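Local coordinates for cell division protein FtsZ 1 (Methanocaldococcus jannaschii, PDB 2VAP), which binds GTP, probably hydrolyses it, and is thought to polymerise into the contractile Z ring that marks the future site of cell division, at residues S122-I127 with V234-V239; L153-V158 with A241-G246; N172-L177 with T349-K354; L248-I253 with S342-T347; E302-V307 with A315-G320. All coordinates share one frame; numbering follows the deposited sequence.

Contact 1 of 5, residues S122-I127 with V234-V239; sequences SDMVFI and VDFADV
Phe236 sets the outer rim of its ring against Met124 and Asp123, at the entry to strand 124-130. The sulfur of Met124 comes to the rim of the ring: SD lies 3.9 Å from Phe236 CE1 and 5.2 Å from the ring centroid, 82° off the normal. This is a Met-aromatic contact of the edge type, and Met124 CB rests on the same ring carbon. On the Asp123 side, Phe236 CZ lies 3.7 Å from Asp123 O, while CB of that aspartate sits 4.0 Å from Phe236 CE2. Beyond the sulfur, Met124 CE reaches Val239 CG1 at 4.2 Å, one helical turn on from the phenylalanine. An extended chain gives the methionine this span, its CG anti to the backbone N (chi1 -166°). Were Phe236 cut back to an alanine, the Met124 sulfur would probably lose its aromatic partner and a gap would open between the helix and the strand entry. In the second shell, the turn carrying Phe236 is fixed by Asp235, the N-cap residue, whose OD2 accepts from Ala237 N at 3.0 Å, and the carboxylate of Asp123 is engaged by Lys39 N. Around the contact, Ile226 of helix 204-227 touches both Met124 and Val239, Ile40 of strand 40-45 flanks Met124, and Leu153 of strand 153-160 packs on Met124 and Phe236.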
# COMPACT_ATOMS: atom_id res chain seq x y z
N SER A 122 -4.16 16.95 -1.27
CA SER A 122 -4.41 15.60 -0.75
C SER A 122 -4.20 15.57 0.76
O SER A 122 -3.24 16.15 1.27
CB SER A 122 -3.49 14.58 -1.42
OG SER A 122 -3.66 14.55 -2.82
N ASP A 123 -5.11 14.91 1.46
CA ASP A 123 -4.96 14.67 2.90
C ASP A 123 -4.06 13.47 3.14
O ASP A 123 -3.38 13.38 4.16
CB ASP A 123 -6.33 14.42 3.55
CG ASP A 123 -7.27 15.60 3.42
OD1 ASP A 123 -6.90 16.71 3.86
OD2 ASP A 123 -8.38 15.42 2.89
N MET A 124 -4.06 12.54 2.18
CA MET A 124 -3.27 11.32 2.26
C MET A 124 -2.72 10.97 0.88
O MET A 124 -3.44 11.04 -0.12
CB MET A 124 -4.15 10.18 2.79
CG MET A 124 -3.39 8.94 3.23
SD MET A 124 -4.52 7.68 3.85
CE MET A 124 -3.37 6.50 4.54
N VAL A 125 -1.45 10.59 0.84
CA VAL A 125 -0.82 10.17 -0.42
C VAL A 125 -0.19 8.79 -0.26
O VAL A 125 0.62 8.56 0.64
CB VAL A 125 0.25 11.19 -0.91
CG1 VAL A 125 0.94 10.69 -2.19
CG2 VAL A 125 -0.37 12.56 -1.16
N PHE A 126 -0.58 7.88 -1.15
CA PHE A 126 0.05 6.57 -1.25
C PHE A 126 1.10 6.60 -2.35
O PHE A 126 0.83 7.04 -3.47
CB PHE A 126 -0.99 5.49 -1.57
CG PHE A 126 -1.86 5.11 -0.40
CD1 PHE A 126 -2.97 5.88 -0.07
CD2 PHE A 126 -1.58 3.98 0.35
CE1 PHE A 126 -3.78 5.53 1.00
CE2 PHE A 126 -2.39 3.62 1.43
CZ PHE A 126 -3.49 4.39 1.75
N ILE A 127 2.31 6.16 -2.02
CA ILE A 127 3.38 6.03 -3.01
C ILE A 127 3.69 4.55 -3.19
O ILE A 127 4.07 3.87 -2.23
CB ILE A 127 4.67 6.81 -2.61
CG1 ILE A 127 4.38 8.30 -2.41
CG2 ILE A 127 5.76 6.64 -3.67
CD1 ILE A 127 4.11 8.68 -0.97
N VAL A 234 -14.36 3.50 8.47
CA VAL A 234 -13.29 4.04 9.30
C VAL A 234 -13.12 5.54 9.10
O VAL A 234 -13.11 6.03 7.97
CB VAL A 234 -11.94 3.31 9.04
CG1 VAL A 234 -10.90 3.75 10.05
CG2 VAL A 234 -12.12 1.80 9.10
N ASP A 235 -13.01 6.26 10.21
CA ASP A 235 -12.75 7.69 10.23
C ASP A 235 -11.28 7.92 9.87
O ASP A 235 -10.40 7.25 10.42
CB ASP A 235 -13.05 8.24 11.63
CG ASP A 235 -13.01 9.76 11.70
OD1 ASP A 235 -13.52 10.31 12.71
OD2 ASP A 235 -12.48 10.43 10.79
N PHE A 236 -11.03 8.85 8.96
CA PHE A 236 -9.66 9.21 8.57
C PHE A 236 -8.80 9.60 9.78
O PHE A 236 -7.60 9.32 9.81
CB PHE A 236 -9.66 10.32 7.52
CG PHE A 236 -8.28 10.80 7.14
CD1 PHE A 236 -7.37 9.95 6.52
CD2 PHE A 236 -7.89 12.11 7.41
CE1 PHE A 236 -6.09 10.39 6.17
CE2 PHE A 236 -6.61 12.56 7.06
CZ PHE A 236 -5.72 11.70 6.44
N ALA A 237 -9.44 10.24 10.76
CA ALA A 237 -8.77 10.61 12.01
C ALA A 237 -8.19 9.41 12.74
O ALA A 237 -7.09 9.48 13.30
CB ALA A 237 -9.74 11.37 12.92
N ASP A 238 -8.92 8.29 12.73
CA ASP A 238 -8.48 7.05 13.37
C ASP A 238 -7.35 6.37 12.59
O ASP A 238 -6.45 5.79 13.19
CB ASP A 238 -9.66 6.10 13.57
CG ASP A 238 -10.65 6.60 14.61
OD1 ASP A 238 -10.25 7.35 15.52
OD2 ASP A 238 -11.84 6.24 14.51
N VAL A 239 -7.42 6.44 11.26
CA VAL A 239 -6.35 5.94 10.40
C VAL A 239 -5.08 6.76 10.63
O VAL A 239 -3.99 6.20 10.79
CB VAL A 239 -6.75 5.96 8.91
CG1 VAL A 239 -5.55 5.70 8.00
CG2 VAL A 239 -7.84 4.93 8.64

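Contact 2 of 5, residues L153-V158 with A241-G246; sequences LTVAVV and AVMNNG
Leu153 holds CG anti to its own backbone N (chi1 175°), which sends its methyls to Met243 CB, and the methionine, after a CG placed beside its N, bends at its last torsion (chi3 86°) to carry its methyl round to Val155. Met243 CE lies across the valine's fork, 3.8 Å from Val155 CG2 and 3.9 Å from Val155 CG1. Nearer the helix backbone, Leu153 CD1 approaches Met243 CB at 4.1 Å, the two side chains running at roughly a right angle. Helix 236-243 thus packs on one face of the Rossmann-like parallel sheet of the GTPase domain: Leu153 and Val155, two residues apart on strand 153-160, turn to the same side, and Thr154 between them turns away toward helix 135-149. Polar atoms take part at the margin. The side chain of Asn244 starts away from the strand yet folds back, so that OD1 touches Leu153 CD1 at 3.4 Å, a van der Waals contact, and the same methyl lies 3.8 Å from Met243 O. The Met243 carbonyl also takes a hydrogen bond with Thr186 OG1, while Met124 on strand 124-130 packs against Val155.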
# COMPACT_ATOMS: atom_id res chain seq x y z
N LEU A 153 -0.67 12.94 4.97
CA LEU A 153 -0.29 11.67 5.57
C LEU A 153 0.36 10.83 4.47
O LEU A 153 -0.29 10.49 3.48
CB LEU A 153 -1.50 10.95 6.16
CG LEU A 153 -1.32 9.54 6.75
CD1 LEU A 153 -0.34 9.51 7.91
CD2 LEU A 153 -2.67 8.97 7.18
N THR A 154 1.64 10.53 4.64
CA THR A 154 2.46 9.96 3.58
C THR A 154 2.76 8.48 3.83
O THR A 154 3.49 8.13 4.75
CB THR A 154 3.78 10.77 3.42
OG1 THR A 154 3.46 12.15 3.24
CG2 THR A 154 4.58 10.28 2.22
N VAL A 155 2.17 7.63 2.99
CA VAL A 155 2.29 6.18 3.15
C VAL A 155 2.88 5.55 1.89
O VAL A 155 2.37 5.76 0.79
CB VAL A 155 0.92 5.53 3.47
CG1 VAL A 155 1.04 4.01 3.56
CG2 VAL A 155 0.34 6.09 4.77
N ALA A 156 3.95 4.79 2.05
CA ALA A 156 4.53 4.04 0.94
C ALA A 156 4.12 2.57 1.04
O ALA A 156 4.12 1.99 2.12
CB ALA A 156 6.04 4.18 0.93
N VAL A 157 3.76 1.99 -0.10
CA VAL A 157 3.50 0.56 -0.21
C VAL A 157 4.38 0.04 -1.33
O VAL A 157 4.10 0.25 -2.51
CB VAL A 157 2.01 0.25 -0.49
CG1 VAL A 157 1.77 -1.26 -0.51
CG2 VAL A 157 1.10 0.91 0.55
N VAL A 158 5.47 -0.62 -0.94
CA VAL A 158 6.52 -0.99 -1.89
C VAL A 158 6.94 -2.45 -1.75
O VAL A 158 6.79 -3.05 -0.68
CB VAL A 158 7.78 -0.09 -1.74
CG1 VAL A 158 7.47 1.35 -2.16
CG2 VAL A 158 8.33 -0.13 -0.31
N ALA A 241 -4.25 8.43 13.27
CA ALA A 241 -3.75 8.14 14.61
C ALA A 241 -2.77 6.96 14.65
O ALA A 241 -1.81 6.97 15.42
CB ALA A 241 -4.91 7.91 15.58
N VAL A 242 -3.03 5.96 13.81
CA VAL A 242 -2.18 4.77 13.72
C VAL A 242 -1.03 4.98 12.73
O VAL A 242 0.10 4.55 12.98
CB VAL A 242 -3.00 3.51 13.34
CG1 VAL A 242 -2.10 2.33 12.98
CG2 VAL A 242 -3.92 3.12 14.49
N MET A 243 -1.32 5.65 11.61
CA MET A 243 -0.36 5.74 10.51
C MET A 243 0.60 6.93 10.55
O MET A 243 1.63 6.92 9.87
CB MET A 243 -1.08 5.66 9.15
CG MET A 243 -1.92 4.40 8.98
SD MET A 243 -2.30 4.01 7.26
CE MET A 243 -0.85 3.08 6.79
N ASN A 244 0.27 7.96 11.35
CA ASN A 244 1.13 9.14 11.50
C ASN A 244 2.57 8.81 11.89
O ASN A 244 3.51 9.40 11.36
CB ASN A 244 0.54 10.12 12.53
CG ASN A 244 -0.26 11.24 11.89
OD1 ASN A 244 -0.16 11.49 10.69
ND2 ASN A 244 -1.05 11.93 12.70
N ASN A 245 2.71 7.88 12.83
CA ASN A 245 4.02 7.38 13.24
C ASN A 245 4.06 5.86 13.18
O ASN A 245 4.52 5.19 14.11
CB ASN A 245 4.37 7.90 14.64
CG ASN A 245 4.58 9.40 14.68
OD1 ASN A 245 3.89 10.11 15.41
ND2 ASN A 245 5.52 9.90 13.89
N GLY A 246 3.58 5.32 12.06
CA GLY A 246 3.51 3.87 11.85
C GLY A 246 4.85 3.21 11.62
O GLY A 246 4.99 2.00 11.79

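Contact 3 of 5, residues N172-L177 with T349-K354; sequences NAMEGL and TGLKRK
Met174 meets Gly350 and Leu351 by two kinds of contact, one against backbone and one among methyl groups. Against the backbone, the methionine lies along the glycine: SD is 3.8 Å from Gly350 CA, and CE ends 3.7 Å from Gly350 O. Two successive bends (chi2 -56°, chi3 -64°) curl the chain over this surface. Gly350 adopts a backbone conformation in which a CB would collide with the carbonyl oxygen of Thr349. The apolar contact gathers at a single methyl, Leu351 CD2, which touches Met174 CE and Leu177 CD2, each at 3.9 Å; the two leucines cross at about a right angle. A serine in place of Met174 would probably lose the grip on the glycine backbone and leave Leu351 CD2 with Leu177 alone as its partner on the helix. Helix 167-181 passes strand 350-353 with the local axes 9.3 Å apart at 72°. The strand pairs with 344-347 in a C-terminal beta-hairpin, whose Phe346 also packs on Leu177, while Leu160 of strand 153-160 and Val189 of strand 186-191 touch Leu351 from the two strands at that side of the GTPase sheet, 186-191 being outermost.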
# COMPACT_ATOMS: atom_id res chain seq x y z
N ASN A 172 20.24 -1.85 -4.46
CA ASN A 172 19.55 -0.64 -4.91
C ASN A 172 18.21 -0.45 -4.20
O ASN A 172 17.90 0.65 -3.75
CB ASN A 172 19.37 -0.65 -6.43
CG ASN A 172 20.66 -0.36 -7.19
OD1 ASN A 172 20.75 -0.59 -8.39
ND2 ASN A 172 21.67 0.15 -6.48
N ALA A 173 17.44 -1.53 -4.09
CA ALA A 173 16.14 -1.51 -3.42
C ALA A 173 16.25 -1.08 -1.95
O ALA A 173 15.45 -0.28 -1.47
CB ALA A 173 15.47 -2.87 -3.51
N MET A 174 17.25 -1.62 -1.26
CA MET A 174 17.44 -1.35 0.16
C MET A 174 17.95 0.06 0.43
O MET A 174 17.62 0.65 1.46
CB MET A 174 18.38 -2.39 0.79
CG MET A 174 17.76 -3.78 0.93
SD MET A 174 16.21 -3.82 1.86
CE MET A 174 16.75 -3.29 3.48
N GLU A 175 18.74 0.60 -0.50
CA GLU A 175 19.16 1.99 -0.43
C GLU A 175 17.97 2.93 -0.64
O GLU A 175 17.86 3.96 0.03
CB GLU A 175 20.26 2.28 -1.46
CG GLU A 175 21.62 1.70 -1.09
CD GLU A 175 22.70 1.97 -2.13
OE1 GLU A 175 22.38 2.44 -3.24
OE2 GLU A 175 23.89 1.70 -1.83
N GLY A 176 17.08 2.54 -1.55
CA GLY A 176 15.83 3.28 -1.79
C GLY A 176 14.88 3.21 -0.61
O GLY A 176 14.17 4.18 -0.32
N LEU A 177 14.86 2.06 0.06
CA LEU A 177 14.03 1.86 1.25
C LEU A 177 14.49 2.76 2.40
O LEU A 177 13.66 3.29 3.15
CB LEU A 177 14.04 0.39 1.68
CG LEU A 177 12.98 -0.12 2.66
CD1 LEU A 177 11.59 -0.12 2.03
CD2 LEU A 177 13.35 -1.51 3.14
N THR A 349 21.54 -6.85 1.75
CA THR A 349 20.97 -8.08 1.20
C THR A 349 19.49 -8.26 1.55
O THR A 349 18.89 -9.30 1.23
CB THR A 349 21.77 -9.33 1.64
OG1 THR A 349 21.81 -9.40 3.07
CG2 THR A 349 23.19 -9.28 1.09
N GLY A 350 18.90 -7.26 2.21
CA GLY A 350 17.48 -7.29 2.54
C GLY A 350 17.18 -7.02 4.01
O GLY A 350 18.01 -6.49 4.74
N LEU A 351 15.97 -7.39 4.42
CA LEU A 351 15.52 -7.19 5.80
C LEU A 351 15.95 -8.35 6.69
O LEU A 351 15.70 -9.52 6.37
CB LEU A 351 14.00 -7.02 5.85
CG LEU A 351 13.36 -5.91 5.00
CD1 LEU A 351 11.86 -6.09 4.92
CD2 LEU A 351 13.71 -4.52 5.52
N LYS A 352 16.60 -8.02 7.80
CA LYS A 352 17.07 -9.02 8.76
C LYS A 352 16.30 -8.90 10.07
O LYS A 352 16.11 -7.80 10.59
CB LYS A 352 18.57 -8.85 9.01
CG LYS A 352 19.23 -10.02 9.73
CD LYS A 352 20.69 -9.73 10.09
CE LYS A 352 21.61 -9.85 8.88
NZ LYS A 352 23.03 -9.57 9.23
N ARG A 353 15.85 -10.04 10.59
CA ARG A 353 15.13 -10.08 11.86
C ARG A 353 16.09 -9.86 13.03
O ARG A 353 17.15 -10.50 13.11
CB ARG A 353 14.38 -11.41 12.03
CG ARG A 353 13.19 -11.57 11.10
CD ARG A 353 12.32 -12.75 11.53
NE ARG A 353 11.21 -12.96 10.61
CZ ARG A 353 10.22 -13.83 10.81
NH1 ARG A 353 10.18 -14.57 11.91
NH2 ARG A 353 9.25 -13.95 9.91
N LYS A 354 15.71 -8.95 13.93
CA LYS A 354 16.54 -8.60 15.08
C LYS A 354 15.95 -9.16 16.37
O LYS A 354 15.81 -10.37 16.52
CB LYS A 354 16.69 -7.08 15.18
CG LYS A 354 17.75 -6.60 16.16
CD LYS A 354 17.81 -5.08 16.21
CE LYS A 354 18.87 -4.59 17.19
NZ LYS A 354 20.26 -4.85 16.72

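Contact 4 of 5, residues L248-I253 with S342-T347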
# COMPACT_ATOMS: atom_id res chain seq x y z
N LEU A 248 7.85 1.33 10.25
CA LEU A 248 7.91 0.22 9.31
C LEU A 248 6.69 -0.68 9.49
O LEU A 248 6.29 -0.98 10.62
CB LEU A 248 9.20 -0.59 9.49
CG LEU A 248 9.55 -1.63 8.42
CD1 LEU A 248 9.97 -0.97 7.11
CD2 LEU A 248 10.65 -2.55 8.92
N ALA A 249 6.10 -1.09 8.37
CA ALA A 249 4.90 -1.93 8.38
C ALA A 249 5.02 -3.09 7.40
O ALA A 249 5.73 -3.00 6.40
CB ALA A 249 3.67 -1.09 8.06
N MET A 250 4.33 -4.18 7.72
CA MET A 250 4.26 -5.35 6.84
C MET A 250 2.82 -5.87 6.78
O MET A 250 2.01 -5.57 7.67
CB MET A 250 5.21 -6.45 7.31
CG MET A 250 6.68 -6.12 7.11
SD MET A 250 7.78 -7.40 7.73
CE MET A 250 9.35 -6.56 7.66
N ILE A 251 2.51 -6.64 5.75
CA ILE A 251 1.14 -7.11 5.53
C ILE A 251 0.98 -8.62 5.68
O ILE A 251 1.94 -9.39 5.53
CB ILE A 251 0.56 -6.66 4.16
CG1 ILE A 251 1.24 -7.40 2.99
CG2 ILE A 251 0.65 -5.14 4.00
CD1 ILE A 251 0.50 -7.28 1.66
N GLY A 252 -0.25 -9.03 6.00
CA GLY A 252 -0.65 -10.43 5.99
C GLY A 252 -1.99 -10.53 5.29
O GLY A 252 -2.91 -9.76 5.57
N ILE A 253 -2.10 -11.48 4.36
CA ILE A 253 -3.34 -11.71 3.63
C ILE A 253 -3.83 -13.14 3.84
O ILE A 253 -3.06 -14.10 3.72
CB ILE A 253 -3.19 -11.41 2.11
CG1 ILE A 253 -2.73 -9.96 1.88
CG2 ILE A 253 -4.51 -11.67 1.36
CD1 ILE A 253 -2.22 -9.68 0.47
N SER A 342 11.67 -1.95 15.22
CA SER A 342 12.50 -2.36 16.36
C SER A 342 12.93 -3.82 16.28
O SER A 342 13.86 -4.24 16.98
CB SER A 342 11.76 -2.09 17.68
OG SER A 342 10.54 -2.82 17.74
N ARG A 343 12.26 -4.59 15.43
CA ARG A 343 12.57 -6.01 15.25
C ARG A 343 13.19 -6.31 13.88
O ARG A 343 13.37 -7.47 13.51
CB ARG A 343 11.31 -6.86 15.46
CG ARG A 343 10.62 -6.67 16.81
CD ARG A 343 11.38 -7.34 17.95
NE ARG A 343 10.76 -7.10 19.25
CZ ARG A 343 9.86 -7.90 19.82
NH1 ARG A 343 9.46 -9.01 19.21
NH2 ARG A 343 9.35 -7.59 21.00
N ILE A 344 13.51 -5.25 13.13
CA ILE A 344 14.06 -5.37 11.78
C ILE A 344 15.32 -4.52 11.61
O ILE A 344 15.38 -3.39 12.08
CB ILE A 344 13.00 -4.99 10.69
CG1 ILE A 344 11.84 -6.00 10.65
CG2 ILE A 344 13.65 -4.83 9.31
CD1 ILE A 344 12.22 -7.41 10.19
N GLU A 345 16.32 -5.09 10.93
CA GLU A 345 17.53 -4.38 10.57
C GLU A 345 17.65 -4.28 9.04
O GLU A 345 17.46 -5.27 8.33
CB GLU A 345 18.76 -5.07 11.16
CG GLU A 345 20.05 -4.25 11.09
CD GLU A 345 21.25 -4.96 11.69
OE1 GLU A 345 21.42 -6.18 11.43
OE2 GLU A 345 22.03 -4.31 12.42
N PHE A 346 17.97 -3.08 8.56
CA PHE A 346 18.17 -2.83 7.13
C PHE A 346 19.60 -3.20 6.73
O PHE A 346 20.56 -2.63 7.25
CB PHE A 346 17.92 -1.35 6.81
CG PHE A 346 16.46 -0.96 6.72
CD1 PHE A 346 15.48 -1.67 7.42
CD2 PHE A 346 16.08 0.14 5.97
CE1 PHE A 346 14.14 -1.29 7.33
CE2 PHE A 346 14.74 0.53 5.89
CZ PHE A 346 13.77 -0.19 6.57
N THR A 347 19.73 -4.17 5.82
CA THR A 347 21.04 -4.57 5.29
C THR A 347 21.05 -4.47 3.77
O THR A 347 20.00 -4.30 3.15
CB THR A 347 21.45 -6.01 5.71
OG1 THR A 347 20.62 -6.97 5.04
CG2 THR A 347 21.34 -6.20 7.23
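The forked end of Leu248 fits against both Ile344 and Phe346. CD2 settles on the branch point of the isoleucine, 3.8 Å from Ile344 CG2 and equally close to Ile344 CB, so a methyl bump rests in the angle where the beta-branched chain divides, and it also reaches Phe346 CE1. The other prong, CD1, meets the Phe346 ring at its edge, lying in the ring plane 3.9 Å from Phe346 CZ; the two side chains run alongside in opposed directions. Leu248 turns both methyls to strand 344-347 of the hairpin because its CG lies opposite the backbone N (chi1 -168°). Met250 reaches the same isoleucine differently. Its chain runs out extended and meets Ile344 tip to tip, CE standing 3.9 Å from Ile344 CD1 and the same distance from Ile344 CG1. Ile344 is thus shared, its branch point under Leu248 and its far end against the methionine methyl. Leu248 sits at the corner where the chain turns into the first strand of the C-terminal domain, and Leu351 and Val277 add further apolar surface around Met250 and Ile344. At the periphery, Leu248 N donates to Gln341 OE1; separately, the Phe346 ring has a cation-pi contact with Lys181. Being wholly apolar, the side-chain contact across the two segments depends on fit and exclusion of water, with nothing directional to fix its register.

Contact 5 of 5, residues E302-V307 with A315-G320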
# COMPACT_ATOMS: atom_id res chain seq x y z
N GLU A 302 -14.84 -11.37 15.23
CA GLU A 302 -14.02 -12.56 15.47
C GLU A 302 -12.60 -12.37 14.95
O GLU A 302 -11.63 -12.74 15.61
CB GLU A 302 -14.67 -13.79 14.83
CG GLU A 302 -14.01 -15.12 15.19
CD GLU A 302 -14.72 -16.33 14.60
OE1 GLU A 302 -15.35 -16.21 13.53
OE2 GLU A 302 -14.64 -17.42 15.21
N VAL A 303 -12.48 -11.77 13.76
CA VAL A 303 -11.19 -11.46 13.15
C VAL A 303 -10.38 -10.50 14.02
O VAL A 303 -9.21 -10.77 14.33
CB VAL A 303 -11.36 -10.88 11.71
CG1 VAL A 303 -10.03 -10.38 11.15
CG2 VAL A 303 -11.98 -11.91 10.78
N VAL A 304 -11.01 -9.40 14.44
CA VAL A 304 -10.35 -8.38 15.25
C VAL A 304 -9.91 -8.93 16.62
O VAL A 304 -8.80 -8.64 17.07
CB VAL A 304 -11.25 -7.13 15.44
CG1 VAL A 304 -10.51 -6.03 16.21
CG2 VAL A 304 -11.71 -6.59 14.09
N ALA A 305 -10.78 -9.72 17.25
CA ALA A 305 -10.48 -10.33 18.55
C ALA A 305 -9.27 -11.27 18.47
O ALA A 305 -8.44 -11.29 19.39
CB ALA A 305 -11.70 -11.07 19.08
N THR A 306 -9.18 -12.02 17.38
CA THR A 306 -8.07 -12.95 17.15
C THR A 306 -6.75 -12.20 16.98
O THR A 306 -5.73 -12.58 17.55
CB THR A 306 -8.34 -13.87 15.93
OG1 THR A 306 -9.60 -14.54 16.11
CG2 THR A 306 -7.24 -14.92 15.78
N VAL A 307 -6.78 -11.12 16.19
CA VAL A 307 -5.60 -10.27 15.99
C VAL A 307 -5.17 -9.61 17.30
O VAL A 307 -3.98 -9.61 17.64
CB VAL A 307 -5.84 -9.19 14.89
CG1 VAL A 307 -4.67 -8.21 14.83
CG2 VAL A 307 -6.04 -9.85 13.54
N ALA A 315 -1.15 -2.45 21.77
CA ALA A 315 -1.20 -2.06 20.36
C ALA A 315 -2.52 -1.39 19.99
O ALA A 315 -3.59 -1.84 20.39
CB ALA A 315 -0.93 -3.26 19.46
N THR A 316 -2.42 -0.31 19.21
CA THR A 316 -3.59 0.43 18.74
C THR A 316 -4.10 -0.21 17.45
O THR A 316 -3.43 -0.18 16.42
CB THR A 316 -3.27 1.92 18.50
OG1 THR A 316 -2.60 2.46 19.65
CG2 THR A 316 -4.55 2.72 18.26
N ILE A 317 -5.30 -0.78 17.52
CA ILE A 317 -5.88 -1.51 16.40
C ILE A 317 -7.10 -0.78 15.82
O ILE A 317 -8.04 -0.46 16.55
CB ILE A 317 -6.24 -2.96 16.80
CG1 ILE A 317 -4.98 -3.73 17.21
CG2 ILE A 317 -6.96 -3.68 15.66
CD1 ILE A 317 -5.25 -4.96 18.06
N ILE A 318 -7.05 -0.52 14.52
CA ILE A 318 -8.16 0.10 13.79
C ILE A 318 -8.66 -0.88 12.74
O ILE A 318 -7.87 -1.50 12.02
CB ILE A 318 -7.73 1.45 13.15
CG1 ILE A 318 -7.40 2.49 14.23
CG2 ILE A 318 -8.80 1.97 12.19
CD1 ILE A 318 -8.53 2.82 15.21
N TRP A 319 -9.99 -1.02 12.64
CA TRP A 319 -10.58 -2.04 11.78
C TRP A 319 -11.81 -1.56 11.01
O TRP A 319 -12.51 -0.64 11.42
CB TRP A 319 -10.95 -3.28 12.61
CG TRP A 319 -12.10 -3.05 13.54
CD1 TRP A 319 -12.08 -2.39 14.74
CD2 TRP A 319 -13.45 -3.49 13.36
NE1 TRP A 319 -13.33 -2.38 15.30
CE2 TRP A 319 -14.19 -3.06 14.48
CE3 TRP A 319 -14.11 -4.21 12.35
CZ2 TRP A 319 -15.56 -3.32 14.62
CZ3 TRP A 319 -15.47 -4.48 12.50
CH2 TRP A 319 -16.18 -4.03 13.63
N GLY A 320 -12.05 -2.21 9.87
CA GLY A 320 -13.25 -1.97 9.07
C GLY A 320 -13.72 -3.25 8.40
O GLY A 320 -12.99 -4.24 8.36
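Val304 lies over Trp319 and beside Ile317, joining the helix and the second strand of a beta-alpha-beta unit. In this unit strand 284-291 leads through helix 297-310 to strand 316-323, its parallel neighbour in the sheet of the C-terminal domain. Along the helix, Glu302 comes first and contributes its backbone. Its carbonyl O accepts two bonds, from Thr306 N at 3.1 Å and from Thr306 OG1 at 2.8 Å, which arrive from opposite faces of the carbonyl plane; the hydroxyl is tilted 28° from that plane. The threonine side chain is thereby tied back onto its own helix. Val303, next in order, turns to Ile287 and Val289 of strand 284-291. Val304 then carries the greater part of the packing on strand 316-323. Its CG2 sits 3.4 Å above one face of the indole, offset toward the rim, and comes within 3.6 Å of Trp319 CG and equally close to Trp319 CD2, while the two side chains cross at about a right angle. The tryptophan offers this face because its CG is lodged between the backbone N and the carbonyl carbon (chi1 70°), the crowded position, which turns the ring against the helix, where Leu297 and Ala300 also touch it. The other methyl of the valine, CG1, meets Ile317 CG2 more loosely, at 4.3 Å. One turn later Val307 points the same way, also packing on Ile287, and its CG1 stops 4.6 Å from Ile317 CD1.

Overall arrangement
From the N terminus, the chain opens three loops in turn, at 122-127, 153-158 and 172-177. Helix 236-243 and its approach close the first two, so contacts 1 and 2 cross while tying neighbouring strands of the GTPase sheet to one helix. Contact 3 crosses both and stays open until the last modelled residues. The chain then enters the C-terminal domain at 248-253, where contact 4 begins; the short loop of contact 5 falls wholly within its span, and contact 4 within that of contact 3. Ile318, in contact 5, packs on Val242 of helix 236-243, linking the domains, while the closing hairpin carries contacts 3 and 4, about 10 Å apart between centres, and returns the chain to the GTPase domain.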